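PDB 2W9J: signal recognition particle subunit srp14, which forms part of the signal recognition particle, probably binding its 7S RNA and helping to target secretory and membrane proteins cotranslationally to the endoplasmic reticulum. Local coordinates for residues 1-12 against 58-66. Numbering follows the deposited sequence.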
ATOM      1  N   MET A   1      10.179   6.424  -4.722  1.00 40.58           N
ATOM      2  CA  MET A   1       9.747   6.276  -6.136  1.00 40.46           C
ATOM      3  C   MET A   1       8.659   5.227  -6.226  1.00 39.86           C
ATOM      4  O   MET A   1       8.399   4.534  -5.252  1.00 39.72           O
ATOM      5  CB  MET A   1      10.942   5.954  -7.026  1.00 40.82           C
ATOM      6  CG  MET A   1      11.855   7.161  -7.197  1.00 42.97           C
ATOM      7  SD  MET A   1      13.026   7.005  -8.556  1.00 48.11           S
ATOM      8  CE  MET A   1      11.986   7.343  -9.963  1.00 47.49           C
ATOM      9  N   LEU A   2       8.002   5.132  -7.379  1.00 39.48           N
ATOM     10  CA  LEU A   2       6.887   4.209  -7.533  1.00 39.20           C
ATOM     11  C   LEU A   2       7.337   2.771  -7.338  1.00 39.10           C
ATOM     12  O   LEU A   2       8.255   2.307  -7.992  1.00 39.33           O
ATOM     13  CB  LEU A   2       6.226   4.377  -8.895  1.00 39.12           C
ATOM     14  CG  LEU A   2       4.887   3.663  -9.052  1.00 38.80           C
ATOM     15  CD1 LEU A   2       3.807   4.425  -8.308  1.00 38.19           C
ATOM     16  CD2 LEU A   2       4.560   3.543 -10.524  1.00 39.05           C
ATOM     17  N   LEU A   3       6.696   2.078  -6.419  1.00 39.29           N
ATOM     18  CA  LEU A   3       7.071   0.712  -6.096  1.00 40.04           C
ATOM     19  C   LEU A   3       6.125  -0.276  -6.764  1.00 40.83           C
ATOM     20  O   LEU A   3       4.964   0.052  -7.050  1.00 40.93           O
ATOM     21  CB  LEU A   3       7.027   0.487  -4.578  1.00 39.52           C
ATOM     22  CG  LEU A   3       7.792   1.427  -3.641  1.00 38.50           C
ATOM     23  CD1 LEU A   3       7.184   1.398  -2.234  1.00 36.62           C
ATOM     24  CD2 LEU A   3       9.273   1.094  -3.602  1.00 35.72           C
ATOM     25  N   SER A   4       6.623  -1.487  -6.999  1.00 41.51           N
ATOM     26  CA  SER A   4       5.761  -2.593  -7.381  1.00 42.24           C
ATOM     27  C   SER A   4       4.859  -2.922  -6.200  1.00 42.63           C
ATOM     28  O   SER A   4       5.182  -2.604  -5.056  1.00 42.59           O
ATOM     29  CB  SER A   4       6.588  -3.824  -7.772  1.00 42.38           C
ATOM     30  OG  SER A   4       7.355  -4.299  -6.675  1.00 43.03           O
ATOM     31  N   ASN A   5       3.722  -3.545  -6.495  1.00 43.35           N
ATOM     32  CA  ASN A   5       2.788  -4.001  -5.486  1.00 44.17           C
ATOM     33  C   ASN A   5       3.452  -4.831  -4.385  1.00 45.31           C
ATOM     34  O   ASN A   5       3.231  -4.576  -3.198  1.00 46.14           O
ATOM     35  CB  ASN A   5       1.661  -4.793  -6.145  1.00 43.70           C
ATOM     36  CG  ASN A   5       0.944  -3.998  -7.223  1.00 43.46           C
ATOM     37  OD1 ASN A   5       1.296  -2.847  -7.493  1.00 42.56           O
ATOM     38  ND2 ASN A   5      -0.070  -4.609  -7.846  1.00 41.08           N
ATOM     39  N   GLU A   6       4.272  -5.803  -4.771  1.00 46.02           N
ATOM     40  CA  GLU A   6       4.905  -6.691  -3.802  1.00 46.83           C
ATOM     41  C   GLU A   6       5.889  -5.937  -2.905  1.00 46.92           C
ATOM     42  O   GLU A   6       5.992  -6.221  -1.723  1.00 47.55           O
ATOM     43  CB  GLU A   6       5.526  -7.925  -4.491  1.00 46.93           C
ATOM     44  CG  GLU A   6       4.448  -8.900  -5.049  1.00 49.41           C
ATOM     45  CD  GLU A   6       4.992 -10.135  -5.815  1.00 52.89           C
ATOM     46  OE1 GLU A   6       6.155 -10.125  -6.294  1.00 53.80           O
ATOM     47  OE2 GLU A   6       4.230 -11.130  -5.948  1.00 53.89           O
ATOM     48  N   GLU A   7       6.580  -4.945  -3.448  1.00 47.31           N
ATOM     49  CA  GLU A   7       7.453  -4.094  -2.628  1.00 47.65           C
ATOM     50  C   GLU A   7       6.678  -3.100  -1.737  1.00 47.18           C
ATOM     51  O   GLU A   7       7.096  -2.825  -0.616  1.00 47.45           O
ATOM     52  CB  GLU A   7       8.490  -3.366  -3.497  1.00 47.86           C
ATOM     53  CG  GLU A   7       9.654  -2.750  -2.719  1.00 49.98           C
ATOM     54  CD  GLU A   7      10.363  -3.757  -1.805  1.00 53.12           C
ATOM     55  OE1 GLU A   7      10.744  -4.847  -2.297  1.00 54.38           O
ATOM     56  OE2 GLU A   7      10.538  -3.463  -0.594  1.00 53.91           O
ATOM     57  N   PHE A   8       5.559  -2.572  -2.233  1.00 46.57           N
ATOM     58  CA  PHE A   8       4.720  -1.644  -1.464  1.00 46.09           C
ATOM     59  C   PHE A   8       4.194  -2.315  -0.207  1.00 46.51           C
ATOM     60  O   PHE A   8       4.210  -1.728   0.869  1.00 47.06           O
ATOM     61  CB  PHE A   8       3.548  -1.176  -2.317  1.00 45.73           C
ATOM     62  CG  PHE A   8       2.565  -0.282  -1.598  1.00 43.37           C
ATOM     63  CD1 PHE A   8       2.703   1.101  -1.644  1.00 41.85           C
ATOM     64  CD2 PHE A   8       1.472  -0.812  -0.936  1.00 40.56           C
ATOM     65  CE1 PHE A   8       1.795   1.929  -1.004  1.00 38.86           C
ATOM     66  CE2 PHE A   8       0.559   0.018  -0.297  1.00 39.81           C
ATOM     67  CZ  PHE A   8       0.719   1.382  -0.337  1.00 38.76           C
ATOM     68  N   LEU A   9       3.724  -3.547  -0.353  1.00 46.53           N
ATOM     69  CA  LEU A   9       3.249  -4.336   0.770  1.00 46.64           C
ATOM     70  C   LEU A   9       4.374  -4.690   1.725  1.00 47.10           C
ATOM     71  O   LEU A   9       4.144  -4.817   2.929  1.00 46.95           O
ATOM     72  CB  LEU A   9       2.586  -5.614   0.268  1.00 46.34           C
ATOM     73  CG  LEU A   9       1.338  -5.366  -0.568  1.00 45.43           C
ATOM     74  CD1 LEU A   9       0.841  -6.639  -1.198  1.00 45.07           C
ATOM     75  CD2 LEU A   9       0.264  -4.700   0.259  1.00 44.47           C
ATOM     76  N   LYS A  10       5.581  -4.861   1.184  1.00 47.73           N
ATOM     77  CA  LYS A  10       6.745  -5.183   1.997  1.00 48.41           C
ATOM     78  C   LYS A  10       7.145  -3.982   2.842  1.00 48.89           C
ATOM     79  O   LYS A  10       7.493  -4.130   4.023  1.00 49.18           O
ATOM     80  CB  LYS A  10       7.920  -5.634   1.132  1.00 48.33           C
ATOM     81  CG  LYS A  10       9.220  -5.878   1.909  1.00 49.13           C
ATOM     82  CD  LYS A  10       9.015  -6.889   3.058  1.00 51.17           C
ATOM     83  CE  LYS A  10      10.150  -6.853   4.086  1.00 50.92           C
ATOM     84  NZ  LYS A  10       9.673  -7.186   5.461  1.00 50.55           N
ATOM     85  N   LYS A  11       7.086  -2.799   2.236  1.00 49.26           N
ATOM     86  CA  LYS A  11       7.516  -1.569   2.906  1.00 49.55           C
ATOM     87  C   LYS A  11       6.436  -1.043   3.856  1.00 49.50           C
ATOM     88  O   LYS A  11       6.743  -0.366   4.840  1.00 49.46           O
ATOM     89  CB  LYS A  11       7.944  -0.516   1.872  1.00 49.60           C
ATOM     90  CG  LYS A  11       8.839   0.608   2.418  1.00 50.46           C
ATOM     91  CD  LYS A  11      10.084   0.088   3.143  1.00 51.23           C
ATOM     92  CE  LYS A  11      10.464   1.014   4.303  1.00 51.40           C
ATOM     93  NZ  LYS A  11      11.254   0.322   5.364  1.00 51.22           N
ATOM     94  N   LEU A  12       5.182  -1.379   3.551  1.00 49.56           N
ATOM     95  CA  LEU A  12       4.029  -1.064   4.392  1.00 49.81           C
ATOM     96  C   LEU A  12       4.136  -1.755   5.736  1.00 50.42           C
ATOM     97  O   LEU A  12       3.888  -1.143   6.771  1.00 51.02           O
ATOM     98  CB  LEU A  12       2.734  -1.513   3.706  1.00 49.66           C
ATOM     99  CG  LEU A  12       1.401  -1.307   4.424  1.00 48.01           C
ATOM    100  CD1 LEU A  12       1.206   0.159   4.757  1.00 47.91           C
ATOM    101  CD2 LEU A  12       0.266  -1.790   3.555  1.00 46.73           C
ATOM    102  N   ILE A  58       4.763   6.076   0.600  1.00 44.03           N
ATOM    103  CA  ILE A  58       5.062   4.989  -0.357  1.00 42.63           C
ATOM    104  C   ILE A  58       3.946   4.847  -1.407  1.00 42.11           C
ATOM    105  O   ILE A  58       2.790   5.156  -1.133  1.00 41.88           O
ATOM    106  CB  ILE A  58       5.350   3.636   0.341  1.00 42.45           C
ATOM    107  CG1 ILE A  58       4.277   3.318   1.394  1.00 41.72           C
ATOM    108  CG2 ILE A  58       6.763   3.642   0.951  1.00 42.12           C
ATOM    109  CD1 ILE A  58       4.253   1.883   1.832  1.00 39.95           C
ATOM    110  N   SER A  59       4.295   4.401  -2.609  1.00 41.65           N
ATOM    111  CA  SER A  59       3.369   4.449  -3.746  1.00 41.33           C
ATOM    112  C   SER A  59       3.411   3.193  -4.566  1.00 41.09           C
ATOM    113  O   SER A  59       4.471   2.585  -4.718  1.00 41.01           O
ATOM    114  CB  SER A  59       3.754   5.561  -4.696  1.00 41.13           C
ATOM    115  OG  SER A  59       3.638   6.816  -4.085  1.00 43.03           O
ATOM    116  N   THR A  60       2.260   2.838  -5.130  1.00 40.52           N
ATOM    117  CA  THR A  60       2.185   1.768  -6.114  1.00 40.36           C
ATOM    118  C   THR A  60       0.975   1.947  -7.026  1.00 40.57           C
ATOM    119  O   THR A  60      -0.014   2.590  -6.645  1.00 41.40           O
ATOM    120  CB  THR A  60       2.190   0.368  -5.440  1.00 40.42           C
ATOM    121  OG1 THR A  60       2.504  -0.630  -6.416  1.00 40.55           O
ATOM    122  CG2 THR A  60       0.865   0.045  -4.757  1.00 39.52           C
ATOM    123  N   VAL A  61       1.062   1.423  -8.244  1.00 40.20           N
ATOM    124  CA  VAL A  61      -0.082   1.453  -9.141  1.00 39.97           C
ATOM    125  C   VAL A  61      -0.686   0.063  -9.236  1.00 40.17           C
ATOM    126  O   VAL A  61      -0.030  -0.892  -9.676  1.00 39.86           O
ATOM    127  CB  VAL A  61       0.264   1.980 -10.541  1.00 39.98           C
ATOM    128  CG1 VAL A  61      -0.943   1.876 -11.454  1.00 39.21           C
ATOM    129  CG2 VAL A  61       0.728   3.431 -10.464  1.00 40.52           C
ATOM    130  N   VAL A  62      -1.944  -0.032  -8.815  1.00 40.20           N
ATOM    131  CA  VAL A  62      -2.666  -1.291  -8.834  1.00 40.36           C
ATOM    132  C   VAL A  62      -3.617  -1.364 -10.023  1.00 40.76           C
ATOM    133  O   VAL A  62      -4.525  -0.543 -10.163  1.00 40.47           O
ATOM    134  CB  VAL A  62      -3.429  -1.533  -7.511  1.00 40.23           C
ATOM    135  CG1 VAL A  62      -3.994  -2.939  -7.492  1.00 40.03           C
ATOM    136  CG2 VAL A  62      -2.497  -1.323  -6.312  1.00 39.76           C
ATOM    137  N   GLU A  63      -3.398  -2.365 -10.871  1.00 41.63           N
ATOM    138  CA  GLU A  63      -4.223  -2.578 -12.056  1.00 42.78           C
ATOM    139  C   GLU A  63      -5.555  -3.206 -11.668  1.00 43.22           C
ATOM    140  O   GLU A  63      -5.589  -4.066 -10.790  1.00 43.13           O
ATOM    141  CB  GLU A  63      -3.475  -3.444 -13.073  1.00 42.65           C
ATOM    142  CG  GLU A  63      -2.152  -2.810 -13.543  1.00 44.68           C
ATOM    143  CD  GLU A  63      -1.882  -3.042 -15.028  1.00 46.41           C
ATOM    144  OE1 GLU A  63      -2.362  -4.056 -15.584  1.00 47.82           O
ATOM    145  OE2 GLU A  63      -1.188  -2.209 -15.646  1.00 47.59           O
ATOM    146  N   LEU A  64      -6.640  -2.774 -12.316  1.00 44.02           N
ATOM    147  CA  LEU A  64      -7.987  -3.296 -12.023  1.00 45.05           C
ATOM    148  C   LEU A  64      -8.059  -4.811 -11.901  1.00 45.38           C
ATOM    149  O   LEU A  64      -8.716  -5.331 -11.006  1.00 45.46           O
ATOM    150  CB  LEU A  64      -9.010  -2.842 -13.069  1.00 45.28           C
ATOM    151  CG  LEU A  64      -9.722  -1.493 -12.904  1.00 46.25           C
ATOM    152  CD1 LEU A  64     -11.059  -1.527 -13.659  1.00 46.83           C
ATOM    153  CD2 LEU A  64      -9.939  -1.110 -11.431  1.00 46.53           C
ATOM    154  N   ASP A  65      -7.381  -5.506 -12.808  1.00 45.99           N
ATOM    155  CA  ASP A  65      -7.350  -6.962 -12.824  1.00 46.64           C
ATOM    156  C   ASP A  65      -6.762  -7.569 -11.542  1.00 46.88           C
ATOM    157  O   ASP A  65      -7.042  -8.717 -11.207  1.00 46.62           O
ATOM    158  CB  ASP A  65      -6.561  -7.452 -14.048  1.00 46.87           C
ATOM    159  CG  ASP A  65      -7.302  -7.228 -15.368  1.00 47.39           C
ATOM    160  OD1 ASP A  65      -8.530  -6.968 -15.341  1.00 48.54           O
ATOM    161  OD2 ASP A  65      -6.651  -7.320 -16.438  1.00 46.79           O
ATOM    162  N   TYR A  66      -5.950  -6.795 -10.832  1.00 47.21           N
ATOM    163  CA  TYR A  66      -5.246  -7.308  -9.669  1.00 47.90           C
ATOM    164  C   TYR A  66      -5.832  -6.777  -8.355  1.00 47.59           C
ATOM    165  O   TYR A  66      -5.286  -7.023  -7.278  1.00 47.53           O
ATOM    166  CB  TYR A  66      -3.746  -6.990  -9.779  1.00 48.50           C
ATOM    167  CG  TYR A  66      -2.842  -7.892  -8.938  1.00 51.42           C
ATOM    168  CD1 TYR A  66      -2.163  -7.388  -7.816  1.00 53.49           C
ATOM    169  CD2 TYR A  66      -2.666  -9.252  -9.263  1.00 53.46           C
ATOM    170  CE1 TYR A  66      -1.329  -8.205  -7.038  1.00 55.43           C
ATOM    171  CE2 TYR A  66      -1.833 -10.083  -8.491  1.00 55.50           C
ATOM    172  CZ  TYR A  66      -1.171  -9.548  -7.380  1.00 56.93           C
ATOM    173  OH  TYR A  66      -0.354 -10.347  -6.608  1.00 58.59           O
TER
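Phe-8 slots its ring between two methyl groups of strand 57-63: CG2 of Thr-60 lies over one face, 3.9 Å from the ring centroid, and CD1 of Ile-58 over the opposite face, at 4.1 Å. The carbonyl oxygen of Ile-58 meets the ring edge, in plane. With CG anti to the backbone N (chi1 176°), the ring reaches from helix 5-17 to the sheet, where it also touches Ala-50 of the neighbouring strand. Were this ring cut back to an alanine, both methyls would probably lose their aromatic partner and a gap would open between helix and strand. Thr-60 serves both sides: while its methyl packs on the ring, its hydroxyl OG1 donates to Leu-3 O at 2.6 Å, coming from above the carbonyl plane. One residue earlier, Ser-59 O accepts from Leu-3 N (2.8 Å). Outside the helix, Leu-2 CD2 rests on Val-61 CG2 at 3.8 Å, and Leu-3 CD1 reaches Ile-58 CB. This is helix-on-sheet packing in an alpha-beta fold of the SRP9/14 type; residues 5-12 run roughly antiparallel to 58-63, with 144° between their directions. The chemistry implies a division of roles: apolar contacts seat the helix, while two hydrogen bonds, both to the Leu-3 backbone, tie the residue before N-cap Ser-4 to the strand.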